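Local coordinates for BH1408 protein (Bacillus halodurans, PDB 4E0A) that probably transfers acetyl groups to amine substrates, as do other N-acetyltransferases of the GNAT family, at residues Ala68-His73 and Val89-Leu94; Leu57-Glu62 and Gly106-Glu111; Gln9-Val14 and Leu40-Phe45; Ala15-Gln20 and Glu64-Tyr69. The protein carries 1 engineered substitution. All coordinates share one frame; numbering follows the deposited sequence.

Contact 1 (Ala68-His73 and Val89-Leu94); sequences AYSVIH and VYISDL. With PO4 (phosphate ion), chain E.
Asp93 O is gripped by two donors on the neighbouring strand: Ser70 OG, 2.8 Å from Asp93 O and in the carbonyl plane, and Val71 N, 2.9 Å from the same oxygen but tilted from that plane. At the other end Tyr90 N gives His73 O a nearly straight bond of 2.8 Å, and His73 N returns one to Tyr90 O. The edge of the His73 ring meets Ser92, with NE2 2.9 Å from OG and either able to donate. An alanine in place of His73 would probably leave Ser92 OG without its ring partner and open a gap beside it. Ser92 and Asp93 both face Val71, a classic beta bulge in the antiparallel hairpin of strands 65-77 and 86-96. GNAT relatives bind acetyl-CoA beside such a bulge, and here Leu94 N weakly holds a phosphate. Beyond the backbone bonds, Ile72 CB rests 3.8 Å from Val89 CG1, while Ile72 CG2 touches Ile91 CG1. On the face with Val71, the outer end of the Tyr69 ring lies obliquely against Asp93 CB.

Contact 2 (Leu57-Glu62 and Gly106-Glu111); sequences LVFVDE and GRLIFE. With ACY (acetic acid), chain D.
Ile109 meets Phe59 through a methyl that two torsions place: CG1 sits beside its own backbone N, anti to the carbonyl carbon (chi1 -72°), and a second turn of the same size (chi2 -72°) sets CD1 against the strand. There Ile109 CD1 lies 4.1 Å from Phe59 N and 4.2 Å from Phe59 CB, with Leu57 CB a looser neighbour. Phe59 CG is anti to its backbone N, and at the far end of the ring Phe59 CE2 comes within 4.2 Å of Leu108 CD1, which approaches obliquely. Helix 105-119 thus lies on one face of the central sheet, the axes of the two short segments 9.3 Å apart and running against each other at 142°. This helix follows the glycine-rich loop that in GNAT relatives takes the pyrophosphate of coenzyme A. Consistent with that, Gly106 N donates to OXT of an acetate, 2.9 Å away, which Gly102 N also holds. Leu108 reaches on to Ile3, and on the side of the helix turned from the strand Phe110 packs on Leu154 of the second subunit.

Contact 3 (Gln9-Val14 and Leu40-Phe45); sequences QDYEEV and LNPSRF. Engineered in segment 40-45: Arg44 (natural residue Phe).
Tyr11 OH donates to Leu40 O across 2.7 Å, meeting the carbonyl oxygen nearly along the C=O axis (165°). That oxygen also lies in the plane of the Tyr11 ring, at its edge. One face of the ring is taken by Pro42, whose CB stands 3.8 Å above the ring plane over the centre, a CH-pi contact. Tyr11 reaches both because its CG is anti to the backbone N (chi1 166°), which carries the ring out toward the start of helix 42-50. Asn41 is the N-cap of that helix: its OD1 accepts a bond from the backbone N of the engineered Arg44, 3.1 Å away, and a weak one from Ser43 N. Phe45, one turn on, fills the inner side. Its CD2 lies 3.7 Å from Tyr11 CB, the two rings inclined at 54°, neither stacked nor edge-to-face. Its CE1 presses on Val14 CG1, also at 3.7 Å, and the two side chains cross at about a right angle. Val14 CG1 meets Leu40 CD2 at 3.9 Å as well. Asp10, beside Phe45, turns its carboxylate to Arg4 and Thr7 N. A single directional bond thus ties Tyr11 to the loop just ahead of helix 42-50, while the helix itself meets Tyr11 and Val14 through Pro42 and Phe45: the hydroxyl fixes where the ring's tip sits, and Pro42 over its face is likely to limit its rotation.

Contact 4 (Ala15-Gln20 and Glu64-Tyr69); sequences ARLHTQ and EKIGAY
Leu17 and Ala68 bring their CA atoms to 7.4 Å where helix 15-20 passes over strand 65-69, the two segments inclined at 60°. Leu17 points at the strand: its CD2 lies 3.6 Å from Ile66 O and 3.9 Å from Ile66 CG2, and reaches Ala68 N. Its CB sits at the edge of the Tyr69 ring, 4.0 Å from CE1. Tyr69 CG takes the crowded position between backbone N and carbonyl carbon (chi1 83°), and the ring rises toward the helix. Its hydroxyl lies in the plane of the His18 ring, with OH 3.2 Å from CD2, a close contact that is no hydrogen bond; His18 ND1 is bonded to Thr39. An alanine at Tyr69 would probably open a gap under Leu17 CB and His18. At the outer end Lys65 NZ stands over a face of the Arg16 guanidinium, 3.3 Å from NH2. This helix-on-sheet packing lies on the face of the GNAT sheet turned from helix 105-119. Its chemistry carries two costs: Tyr69 OH is buried with no polar partner in the model, and the two like charges would repel each other, a strain that the salt bridge from Arg16 NH2 to Asp97 is likely to ease.

Contact 1 lies nearest the centre of the chain and is the most polar, two neighbouring strands tied by backbone bonds. Contacts 2 and 4, both buried, clothe the sheet with helices and rely on aliphatic and aromatic side chains, though contact 4 also carries a like-charged pair at its outer end; their strands, 54-62 and 65-77, are themselves paired, Phe59 with Gly67 and Ala68. Contact 4 shares Tyr69 with contact 1, so one ring serves both the hairpin and helix 11-28. Contact 3 uses that helix again and joins it to another helix closer to the surface. Val14 of contact 3 touches Tyr69, while Glu13 bonds Ile66 N, linking 9-14 to the beginning of contact 4's strand.

Contact 1 (Ala68-His73 and Val89-Leu94)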
loop_
_atom_site.group_PDB
_atom_site.type_symbol
_atom_site.label_atom_id
_atom_site.label_comp_id
_atom_site.label_asym_id
_atom_site.label_seq_id
_atom_site.Cartn_x
_atom_site.Cartn_y
_atom_site.Cartn_z
ATOM N N ALA A 68 -18.516 16.309 8.025
ATOM C CA ALA A 68 -17.708 15.267 7.403
ATOM C C ALA A 68 -17.061 15.807 6.141
ATOM O O ALA A 68 -17.556 16.756 5.542
ATOM C CB ALA A 68 -18.582 14.072 7.042
ATOM N N TYR A 69 -15.971 15.187 5.715
ATOM C CA TYR A 69 -15.418 15.536 4.413
ATOM C C TYR A 69 -14.658 14.366 3.841
ATOM O O TYR A 69 -14.319 13.404 4.546
ATOM C CB TYR A 69 -14.477 16.742 4.501
ATOM C CG TYR A 69 -13.075 16.372 4.935
ATOM C CD1 TYR A 69 -12.779 16.188 6.281
ATOM C CD2 TYR A 69 -12.049 16.194 4.000
ATOM C CE1 TYR A 69 -11.495 15.831 6.706
ATOM C CE2 TYR A 69 -10.738 15.840 4.428
ATOM C CZ TYR A 69 -10.489 15.658 5.784
ATOM O OH TYR A 69 -9.225 15.306 6.238
ATOM N N SER A 70 -14.367 14.463 2.556
ATOM C CA SER A 70 -13.564 13.442 1.910
ATOM C C SER A 70 -12.710 14.080 0.829
ATOM O O SER A 70 -13.109 15.084 0.216
ATOM C CB SER A 70 -14.458 12.351 1.304
ATOM O OG SER A 70 -13.660 11.311 0.755
ATOM N N VAL A 71 -11.514 13.524 0.626
ATOM C CA VAL A 71 -10.672 13.926 -0.484
ATOM C C VAL A 71 -10.449 12.710 -1.368
ATOM O O VAL A 71 -10.071 11.654 -0.873
ATOM C CB VAL A 71 -9.297 14.415 -0.003
ATOM C CG1 VAL A 71 -8.432 14.801 -1.209
ATOM C CG2 VAL A 71 -9.456 15.590 0.956
ATOM N N ILE A 72 -10.691 12.854 -2.668
ATOM C CA ILE A 72 -10.561 11.729 -3.586
ATOM C C ILE A 72 -9.734 12.174 -4.781
ATOM O O ILE A 72 -9.619 13.369 -5.051
ATOM C CB ILE A 72 -11.940 11.185 -4.052
ATOM C CG1 ILE A 72 -12.636 12.188 -4.972
ATOM C CG2 ILE A 72 -12.838 10.838 -2.854
ATOM C CD1 ILE A 72 -14.065 11.812 -5.291
ATOM N N HIS A 73 -9.142 11.206 -5.474
ATOM C CA HIS A 73 -8.256 11.477 -6.589
ATOM C C HIS A 73 -8.561 10.516 -7.715
ATOM O O HIS A 73 -8.792 9.329 -7.478
ATOM C CB HIS A 73 -6.803 11.278 -6.164
ATOM C CG HIS A 73 -6.414 12.056 -4.945
ATOM N ND1 HIS A 73 -5.743 13.257 -5.015
ATOM C CD2 HIS A 73 -6.599 11.803 -3.626
ATOM C CE1 HIS A 73 -5.522 13.707 -3.791
ATOM N NE2 HIS A 73 -6.034 12.844 -2.931
ATOM N N VAL A 89 -10.758 5.523 -8.478
ATOM C CA VAL A 89 -10.875 6.649 -7.559
ATOM C C VAL A 89 -10.155 6.251 -6.286
ATOM O O VAL A 89 -10.449 5.201 -5.711
ATOM C CB VAL A 89 -12.339 6.962 -7.218
ATOM C CG1 VAL A 89 -12.405 7.973 -6.077
ATOM C CG2 VAL A 89 -13.067 7.485 -8.436
ATOM N N TYR A 90 -9.211 7.073 -5.841
ATOM C CA TYR A 90 -8.505 6.780 -4.603
ATOM C C TYR A 90 -8.942 7.748 -3.520
ATOM O O TYR A 90 -8.829 8.971 -3.677
ATOM C CB TYR A 90 -7.000 6.875 -4.788
ATOM C CG TYR A 90 -6.227 6.504 -3.541
ATOM C CD1 TYR A 90 -6.087 5.174 -3.162
ATOM C CD2 TYR A 90 -5.645 7.484 -2.728
ATOM C CE1 TYR A 90 -5.372 4.822 -2.015
ATOM C CE2 TYR A 90 -4.945 7.136 -1.574
ATOM C CZ TYR A 90 -4.807 5.802 -1.234
ATOM O OH TYR A 90 -4.104 5.443 -0.098
ATOM N N ILE A 91 -9.471 7.202 -2.433
ATOM C CA ILE A 91 -9.905 8.026 -1.317
ATOM C C ILE A 91 -8.717 8.219 -0.378
ATOM O O ILE A 91 -8.329 7.290 0.323
ATOM C CB ILE A 91 -11.054 7.358 -0.542
ATOM C CG1 ILE A 91 -12.256 7.092 -1.467
ATOM C CG2 ILE A 91 -11.449 8.223 0.639
ATOM C CD1 ILE A 91 -13.357 6.297 -0.794
ATOM N N SER A 92 -8.148 9.420 -0.368
ATOM C CA SER A 92 -7.006 9.725 0.494
ATOM C C SER A 92 -7.437 10.152 1.900
ATOM O O SER A 92 -6.698 9.972 2.865
ATOM C CB SER A 92 -6.117 10.794 -0.152
ATOM O OG SER A 92 -6.819 12.014 -0.289
ATOM N N ASP A 93 -8.649 10.688 2.015
ATOM C CA ASP A 93 -9.198 11.072 3.311
ATOM C C ASP A 93 -10.708 10.875 3.325
ATOM O O ASP A 93 -11.387 11.144 2.333
ATOM C CB ASP A 93 -8.889 12.543 3.609
ATOM C CG ASP A 93 -7.397 12.845 3.558
ATOM O OD1 ASP A 93 -6.893 13.232 2.471
ATOM O OD2 ASP A 93 -6.730 12.660 4.598
ATOM N N LEU A 94 -11.234 10.422 4.451
ATOM C CA LEU A 94 -12.678 10.457 4.680
ATOM C C LEU A 94 -12.922 10.486 6.177
ATOM O O LEU A 94 -12.805 9.457 6.863
ATOM C CB LEU A 94 -13.394 9.270 4.012
ATOM C CG LEU A 94 -14.927 9.317 3.875
ATOM C CD1 LEU A 94 -15.415 8.343 2.819
ATOM C CD2 LEU A 94 -15.653 9.046 5.210
HETATM P P PO4 E . -9.073 6.781 4.200
HETATM O O1 PO4 E . -8.869 8.180 4.729
HETATM O O2 PO4 E . -9.681 5.894 5.266
HETATM O O3 PO4 E . -9.997 6.826 3.012
HETATM O O4 PO4 E . -7.739 6.226 3.761
#

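Contact 2 (Leu57-Glu62 and Gly106-Glu111)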
loop_
_atom_site.group_PDB
_atom_site.type_symbol
_atom_site.label_atom_id
_atom_site.label_comp_id
_atom_site.label_asym_id
_atom_site.label_seq_id
_atom_site.Cartn_x
_atom_site.Cartn_y
_atom_site.Cartn_z
ATOM N N LEU A 57 -15.141 16.837 -0.985
ATOM C CA LEU A 57 -16.585 16.854 -0.697
ATOM C C LEU A 57 -16.802 17.142 0.776
ATOM O O LEU A 57 -16.042 16.658 1.603
ATOM C CB LEU A 57 -17.180 15.486 -1.005
ATOM C CG LEU A 57 -17.146 15.073 -2.472
ATOM C CD1 LEU A 57 -17.401 13.566 -2.615
ATOM C CD2 LEU A 57 -18.187 15.875 -3.240
ATOM N N VAL A 58 -17.820 17.933 1.114
ATOM C CA VAL A 58 -18.152 18.173 2.519
ATOM C C VAL A 58 -19.631 17.948 2.769
ATOM O O VAL A 58 -20.463 18.175 1.892
ATOM C CB VAL A 58 -17.802 19.616 3.005
ATOM C CG1 VAL A 58 -16.293 19.870 2.970
ATOM C CG2 VAL A 58 -18.561 20.672 2.191
ATOM N N PHE A 59 -19.937 17.472 3.968
ATOM C CA PHE A 59 -21.299 17.336 4.432
ATOM C C PHE A 59 -21.560 18.489 5.396
ATOM O O PHE A 59 -20.809 18.678 6.357
ATOM C CB PHE A 59 -21.490 16.007 5.172
ATOM C CG PHE A 59 -22.872 15.839 5.742
ATOM C CD1 PHE A 59 -23.146 16.205 7.049
ATOM C CD2 PHE A 59 -23.904 15.335 4.959
ATOM C CE1 PHE A 59 -24.421 16.067 7.566
ATOM C CE2 PHE A 59 -25.172 15.191 5.474
ATOM C CZ PHE A 59 -25.427 15.554 6.783
ATOM N N VAL A 60 -22.611 19.268 5.142
ATOM C CA VAL A 60 -22.944 20.403 6.003
ATOM C C VAL A 60 -24.322 20.195 6.600
ATOM O O VAL A 60 -25.294 20.003 5.869
ATOM C CB VAL A 60 -22.960 21.751 5.237
ATOM C CG1 VAL A 60 -23.284 22.876 6.188
ATOM C CG2 VAL A 60 -21.643 21.997 4.526
ATOM N N ASP A 61 -24.408 20.233 7.926
ATOM C CA ASP A 61 -25.667 19.960 8.614
ATOM C C ASP A 61 -26.050 21.092 9.554
ATOM O O ASP A 61 -27.200 21.190 9.989
ATOM C CB ASP A 61 -25.561 18.658 9.415
ATOM C CG ASP A 61 -26.890 17.926 9.520
ATOM O OD1 ASP A 61 -27.844 18.287 8.791
ATOM O OD2 ASP A 61 -26.979 16.976 10.324
ATOM N N GLU A 62 -25.074 21.931 9.883
ATOM C CA GLU A 62 -25.296 23.030 10.810
ATOM C C GLU A 62 -24.540 24.272 10.389
ATOM O O GLU A 62 -23.479 24.175 9.770
ATOM C CB GLU A 62 -24.903 22.632 12.232
ATOM C CG GLU A 62 -26.070 22.669 13.199
ATOM C CD GLU A 62 -27.225 23.509 12.672
ATOM O OE1 GLU A 62 -28.179 22.931 12.100
ATOM O OE2 GLU A 62 -27.179 24.745 12.827
ATOM N N GLY A 106 -21.347 9.222 7.018
ATOM C CA GLY A 106 -20.278 8.601 6.252
ATOM C C GLY A 106 -20.785 7.887 5.005
ATOM O O GLY A 106 -20.224 8.020 3.903
ATOM N N ARG A 107 -21.855 7.124 5.174
ATOM C CA ARG A 107 -22.488 6.436 4.050
ATOM C C ARG A 107 -22.914 7.410 2.957
ATOM O O ARG A 107 -22.721 7.144 1.781
ATOM C CB ARG A 107 -23.696 5.623 4.522
ATOM C CG ARG A 107 -24.388 4.869 3.407
ATOM C CD ARG A 107 -25.500 3.973 3.934
ATOM N NE ARG A 107 -25.014 2.645 4.316
ATOM C CZ ARG A 107 -25.046 1.578 3.518
ATOM N NH1 ARG A 107 -25.532 1.678 2.289
ATOM N NH2 ARG A 107 -24.591 0.407 3.949
ATOM N N LEU A 108 -23.490 8.545 3.338
ATOM C CA LEU A 108 -23.905 9.519 2.340
ATOM C C LEU A 108 -22.698 10.045 1.550
ATOM O O LEU A 108 -22.762 10.188 0.324
ATOM C CB LEU A 108 -24.669 10.675 2.986
ATOM C CG LEU A 108 -26.107 10.374 3.426
ATOM C CD1 LEU A 108 -26.676 11.539 4.198
ATOM C CD2 LEU A 108 -26.984 10.072 2.225
ATOM N N ILE A 109 -21.608 10.340 2.244
ATOM C CA ILE A 109 -20.383 10.796 1.560
ATOM C C ILE A 109 -19.856 9.716 0.615
ATOM O O ILE A 109 -19.502 9.991 -0.537
ATOM C CB ILE A 109 -19.276 11.185 2.545
ATOM C CG1 ILE A 109 -19.630 12.503 3.249
ATOM C CG2 ILE A 109 -17.924 11.323 1.815
ATOM C CD1 ILE A 109 -19.509 13.682 2.343
ATOM N N PHE A 110 -19.826 8.479 1.095
ATOM C CA PHE A 110 -19.341 7.365 0.278
ATOM C C PHE A 110 -20.201 7.148 -0.969
ATOM O O PHE A 110 -19.687 6.868 -2.044
ATOM C CB PHE A 110 -19.296 6.072 1.092
ATOM C CG PHE A 110 -18.452 4.992 0.467
ATOM C CD1 PHE A 110 -17.062 5.009 0.607
ATOM C CD2 PHE A 110 -19.041 3.963 -0.252
ATOM C CE1 PHE A 110 -16.267 4.018 0.049
ATOM C CE2 PHE A 110 -18.256 2.959 -0.818
ATOM C CZ PHE A 110 -16.866 2.978 -0.666
ATOM N N GLU A 111 -21.514 7.268 -0.820
ATOM C CA GLU A 111 -22.403 7.190 -1.968
ATOM C C GLU A 111 -22.073 8.253 -3.018
ATOM O O GLU A 111 -22.098 7.972 -4.215
ATOM C CB GLU A 111 -23.862 7.267 -1.518
ATOM C CG GLU A 111 -24.332 5.946 -0.940
ATOM C CD GLU A 111 -25.575 6.074 -0.092
ATOM O OE1 GLU A 111 -25.963 7.215 0.233
ATOM O OE2 GLU A 111 -26.156 5.025 0.256
HETATM C C ACY D . -20.670 7.551 10.468
HETATM O O ACY D . -21.202 7.082 11.507
HETATM O OXT ACY D . -21.175 8.471 9.785
HETATM C CH3 ACY D . -19.356 6.984 10.014
#

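Contact 3 (Gln9-Val14 and Leu40-Phe45)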
loop_
_atom_site.group_PDB
_atom_site.type_symbol
_atom_site.label_atom_id
_atom_site.label_comp_id
_atom_site.label_asym_id
_atom_site.label_seq_id
_atom_site.Cartn_x
_atom_site.Cartn_y
_atom_site.Cartn_z
ATOM N N GLN A 9 -12.615 28.377 1.844
ATOM C CA GLN A 9 -13.139 28.829 3.133
ATOM C C GLN A 9 -13.481 27.682 4.112
ATOM O O GLN A 9 -13.680 27.910 5.304
ATOM C CB GLN A 9 -14.370 29.709 2.887
ATOM C CG GLN A 9 -14.928 30.444 4.098
ATOM C CD GLN A 9 -16.189 31.233 3.759
ATOM O OE1 GLN A 9 -16.641 31.236 2.613
ATOM N NE2 GLN A 9 -16.760 31.905 4.759
ATOM N N ASP A 10 -13.549 26.455 3.604
ATOM C CA ASP A 10 -13.844 25.294 4.439
ATOM C C ASP A 10 -12.623 24.784 5.210
ATOM O O ASP A 10 -12.753 23.888 6.038
ATOM C CB ASP A 10 -14.426 24.143 3.598
ATOM C CG ASP A 10 -15.802 24.468 3.046
ATOM O OD1 ASP A 10 -16.550 25.198 3.728
ATOM O OD2 ASP A 10 -16.133 23.994 1.938
ATOM N N TYR A 11 -11.451 25.368 4.947
ATOM C CA TYR A 11 -10.201 24.821 5.473
ATOM C C TYR A 11 -10.204 24.557 6.984
ATOM O O TYR A 11 -9.879 23.453 7.428
ATOM C CB TYR A 11 -8.979 25.681 5.092
ATOM C CG TYR A 11 -7.784 25.284 5.934
ATOM C CD1 TYR A 11 -7.140 24.072 5.715
ATOM C CD2 TYR A 11 -7.347 26.081 6.992
ATOM C CE1 TYR A 11 -6.071 23.669 6.508
ATOM C CE2 TYR A 11 -6.280 25.683 7.793
ATOM C CZ TYR A 11 -5.648 24.483 7.545
ATOM O OH TYR A 11 -4.599 24.071 8.328
ATOM N N GLU A 12 -10.553 25.567 7.773
ATOM C CA GLU A 12 -10.420 25.458 9.221
ATOM C C GLU A 12 -11.224 24.293 9.788
ATOM O O GLU A 12 -10.719 23.512 10.593
ATOM C CB GLU A 12 -10.783 26.782 9.926
ATOM C CG GLU A 12 -9.584 27.716 10.021
ATOM C CD GLU A 12 -9.908 29.088 10.593
ATOM O OE1 GLU A 12 -11.011 29.277 11.146
ATOM O OE2 GLU A 12 -9.041 29.983 10.477
ATOM N N GLU A 13 -12.465 24.171 9.344
ATOM C CA GLU A 13 -13.306 23.061 9.758
ATOM C C GLU A 13 -12.804 21.721 9.256
ATOM O O GLU A 13 -12.793 20.742 9.999
ATOM C CB GLU A 13 -14.716 23.265 9.248
ATOM C CG GLU A 13 -15.424 24.341 9.973
ATOM C CD GLU A 13 -16.759 23.870 10.410
ATOM O OE1 GLU A 13 -16.818 23.029 11.336
ATOM O OE2 GLU A 13 -17.737 24.319 9.797
ATOM N N VAL A 14 -12.426 21.663 7.984
ATOM C CA VAL A 14 -11.890 20.420 7.449
ATOM C C VAL A 14 -10.605 20.019 8.185
ATOM O O VAL A 14 -10.410 18.844 8.499
ATOM C CB VAL A 14 -11.662 20.520 5.940
ATOM C CG1 VAL A 14 -10.861 19.294 5.420
ATOM C CG2 VAL A 14 -13.014 20.659 5.230
ATOM N N LEU A 40 -3.145 19.290 8.833
ATOM C CA LEU A 40 -3.485 19.469 7.424
ATOM C C LEU A 40 -2.926 20.800 6.925
ATOM O O LEU A 40 -3.250 21.874 7.446
ATOM C CB LEU A 40 -5.009 19.423 7.203
ATOM C CG LEU A 40 -5.494 19.683 5.766
ATOM C CD1 LEU A 40 -4.964 18.634 4.802
ATOM C CD2 LEU A 40 -7.028 19.752 5.698
ATOM N N ASN A 41 -2.086 20.728 5.904
ATOM C CA ASN A 41 -1.496 21.938 5.343
ATOM C C ASN A 41 -2.551 22.685 4.526
ATOM O O ASN A 41 -3.231 22.081 3.695
ATOM C CB ASN A 41 -0.278 21.550 4.484
ATOM C CG ASN A 41 0.395 22.745 3.844
ATOM O OD1 ASN A 41 -0.213 23.459 3.054
ATOM N ND2 ASN A 41 1.675 22.948 4.157
ATOM N N PRO A 42 -2.711 23.995 4.780
ATOM C CA PRO A 42 -3.711 24.809 4.076
ATOM C C PRO A 42 -3.485 24.908 2.562
ATOM O O PRO A 42 -4.456 24.836 1.810
ATOM C CB PRO A 42 -3.589 26.188 4.746
ATOM C CG PRO A 42 -2.253 26.190 5.388
ATOM C CD PRO A 42 -1.983 24.776 5.796
ATOM N N SER A 43 -2.237 25.080 2.122
ATOM C CA SER A 43 -1.957 25.121 0.686
ATOM C C SER A 43 -2.264 23.784 0.006
ATOM O O SER A 43 -2.756 23.746 -1.124
ATOM C CB SER A 43 -0.511 25.548 0.411
ATOM O OG SER A 43 -0.349 26.929 0.688
ATOM N N ARG A 44 -1.999 22.686 0.698
ATOM C CA ARG A 44 -2.262 21.377 0.120
ATOM C C ARG A 44 -3.759 21.068 0.085
ATOM O O ARG A 44 -4.244 20.373 -0.812
ATOM C CB ARG A 44 -1.467 20.298 0.840
ATOM C CG ARG A 44 0.042 20.541 0.729
ATOM C CD ARG A 44 0.865 19.292 1.005
ATOM N NE ARG A 44 2.285 19.524 0.743
ATOM C CZ ARG A 44 2.851 19.413 -0.455
ATOM N NH1 ARG A 44 2.120 19.072 -1.506
ATOM N NH2 ARG A 44 4.148 19.643 -0.605
ATOM N N PHE A 45 -4.491 21.596 1.061
ATOM C CA PHE A 45 -5.940 21.525 1.017
ATOM C C PHE A 45 -6.426 22.278 -0.221
ATOM O O PHE A 45 -7.201 21.751 -1.019
ATOM C CB PHE A 45 -6.551 22.138 2.275
ATOM C CG PHE A 45 -8.047 22.224 2.230
ATOM C CD1 PHE A 45 -8.818 21.080 2.308
ATOM C CD2 PHE A 45 -8.681 23.452 2.092
ATOM C CE1 PHE A 45 -10.209 21.158 2.270
ATOM C CE2 PHE A 45 -10.072 23.536 2.049
ATOM C CZ PHE A 45 -10.832 22.385 2.135
#

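Contact 4 (Ala15-Gln20 and Glu64-Tyr69)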
loop_
_atom_site.group_PDB
_atom_site.type_symbol
_atom_site.label_atom_id
_atom_site.label_comp_id
_atom_site.label_asym_id
_atom_site.label_seq_id
_atom_site.Cartn_x
_atom_site.Cartn_y
_atom_site.Cartn_z
ATOM N N ALA A 15 -9.751 20.999 8.488
ATOM C CA ALA A 15 -8.517 20.726 9.225
ATOM C C ALA A 15 -8.779 20.129 10.611
ATOM O O ALA A 15 -8.087 19.197 11.048
ATOM C CB ALA A 15 -7.638 21.990 9.318
ATOM N N ARG A 16 -9.779 20.665 11.295
ATOM C CA ARG A 16 -10.136 20.201 12.631
ATOM C C ARG A 16 -10.535 18.729 12.597
ATOM O O ARG A 16 -10.100 17.922 13.433
ATOM C CB ARG A 16 -11.280 21.055 13.194
ATOM C CG ARG A 16 -11.775 20.603 14.566
ATOM C CD ARG A 16 -12.895 21.493 15.081
ATOM N NE ARG A 16 -14.117 21.402 14.280
ATOM C CZ ARG A 16 -15.076 20.503 14.484
ATOM N NH1 ARG A 16 -14.951 19.614 15.462
ATOM N NH2 ARG A 16 -16.162 20.495 13.717
ATOM N N LEU A 17 -11.356 18.374 11.616
ATOM C CA LEU A 17 -11.736 16.976 11.418
ATOM C C LEU A 17 -10.533 16.102 11.088
ATOM O O LEU A 17 -10.415 14.995 11.605
ATOM C CB LEU A 17 -12.777 16.854 10.300
ATOM C CG LEU A 17 -14.254 16.975 10.689
ATOM C CD1 LEU A 17 -14.527 18.034 11.739
ATOM C CD2 LEU A 17 -15.062 17.257 9.425
ATOM N N HIS A 18 -9.643 16.590 10.229
ATOM C CA HIS A 18 -8.465 15.808 9.874
ATOM C C HIS A 18 -7.628 15.513 11.117
ATOM O O HIS A 18 -7.087 14.413 11.278
ATOM C CB HIS A 18 -7.617 16.518 8.822
ATOM C CG HIS A 18 -6.429 15.717 8.378
ATOM N ND1 HIS A 18 -5.193 15.821 8.982
ATOM C CD2 HIS A 18 -6.290 14.795 7.395
ATOM C CE1 HIS A 18 -4.343 15.002 8.387
ATOM N NE2 HIS A 18 -4.982 14.367 7.424
ATOM N N THR A 19 -7.556 16.497 12.006
ATOM C CA THR A 19 -6.785 16.366 13.239
ATOM C C THR A 19 -7.320 15.291 14.194
ATOM O O THR A 19 -6.522 14.565 14.795
ATOM C CB THR A 19 -6.635 17.729 13.942
ATOM O OG1 THR A 19 -5.827 18.573 13.114
ATOM C CG2 THR A 19 -5.955 17.577 15.312
ATOM N N GLN A 20 -8.648 15.192 14.348
ATOM C CA GLN A 20 -9.231 14.107 15.136
ATOM C C GLN A 20 -8.668 12.770 14.675
ATOM O O GLN A 20 -8.176 11.977 15.485
ATOM C CB GLN A 20 -10.761 14.071 15.005
ATOM C CG GLN A 20 -11.476 15.283 15.536
ATOM C CD GLN A 20 -12.977 15.216 15.302
ATOM O OE1 GLN A 20 -13.505 14.208 14.823
ATOM N NE2 GLN A 20 -13.671 16.296 15.635
ATOM N N GLU A 64 -22.098 27.035 10.018
ATOM C CA GLU A 64 -20.670 27.077 10.320
ATOM C C GLU A 64 -20.150 25.754 10.896
ATOM O O GLU A 64 -19.243 25.752 11.731
ATOM C CB GLU A 64 -20.348 28.248 11.265
ATOM C CG GLU A 64 -20.710 29.633 10.706
ATOM C CD GLU A 64 -21.835 30.326 11.481
ATOM O OE1 GLU A 64 -22.390 29.712 12.422
ATOM O OE2 GLU A 64 -22.164 31.487 11.148
ATOM N N LYS A 65 -20.724 24.635 10.452
ATOM C CA LYS A 65 -20.247 23.318 10.886
ATOM C C LYS A 65 -20.200 22.241 9.789
ATOM O O LYS A 65 -21.232 21.770 9.300
ATOM C CB LYS A 65 -20.979 22.815 12.134
ATOM C CG LYS A 65 -20.271 23.156 13.441
ATOM C CD LYS A 65 -20.622 22.157 14.541
ATOM C CE LYS A 65 -19.815 22.392 15.821
ATOM N NZ LYS A 65 -18.364 22.038 15.688
ATOM N N ILE A 66 -18.981 21.852 9.424
ATOM C CA ILE A 66 -18.768 20.728 8.520
ATOM C C ILE A 66 -18.805 19.448 9.346
ATOM O O ILE A 66 -17.965 19.256 10.228
ATOM C CB ILE A 66 -17.389 20.828 7.830
ATOM C CG1 ILE A 66 -17.292 22.085 6.963
ATOM C CG2 ILE A 66 -17.075 19.554 7.015
ATOM C CD1 ILE A 66 -18.282 22.128 5.856
ATOM N N GLY A 67 -19.769 18.575 9.069
ATOM C CA GLY A 67 -19.862 17.319 9.791
ATOM C C GLY A 67 -18.980 16.193 9.270
ATOM O O GLY A 67 -18.732 15.229 9.982
ATOM N N ALA A 68 -18.516 16.309 8.025
ATOM C CA ALA A 68 -17.708 15.267 7.403
ATOM C C ALA A 68 -17.061 15.807 6.141
ATOM O O ALA A 68 -17.556 16.756 5.542
ATOM C CB ALA A 68 -18.582 14.072 7.042
ATOM N N TYR A 69 -15.971 15.187 5.715
ATOM C CA TYR A 69 -15.418 15.536 4.413
ATOM C C TYR A 69 -14.658 14.366 3.841
ATOM O O TYR A 69 -14.319 13.404 4.546
ATOM C CB TYR A 69 -14.477 16.742 4.501
ATOM C CG TYR A 69 -13.075 16.372 4.935
ATOM C CD1 TYR A 69 -12.779 16.188 6.281
ATOM C CD2 TYR A 69 -12.049 16.194 4.000
ATOM C CE1 TYR A 69 -11.495 15.831 6.706
ATOM C CE2 TYR A 69 -10.738 15.840 4.428
ATOM C CZ TYR A 69 -10.489 15.658 5.784
ATOM O OH TYR A 69 -9.225 15.306 6.238
#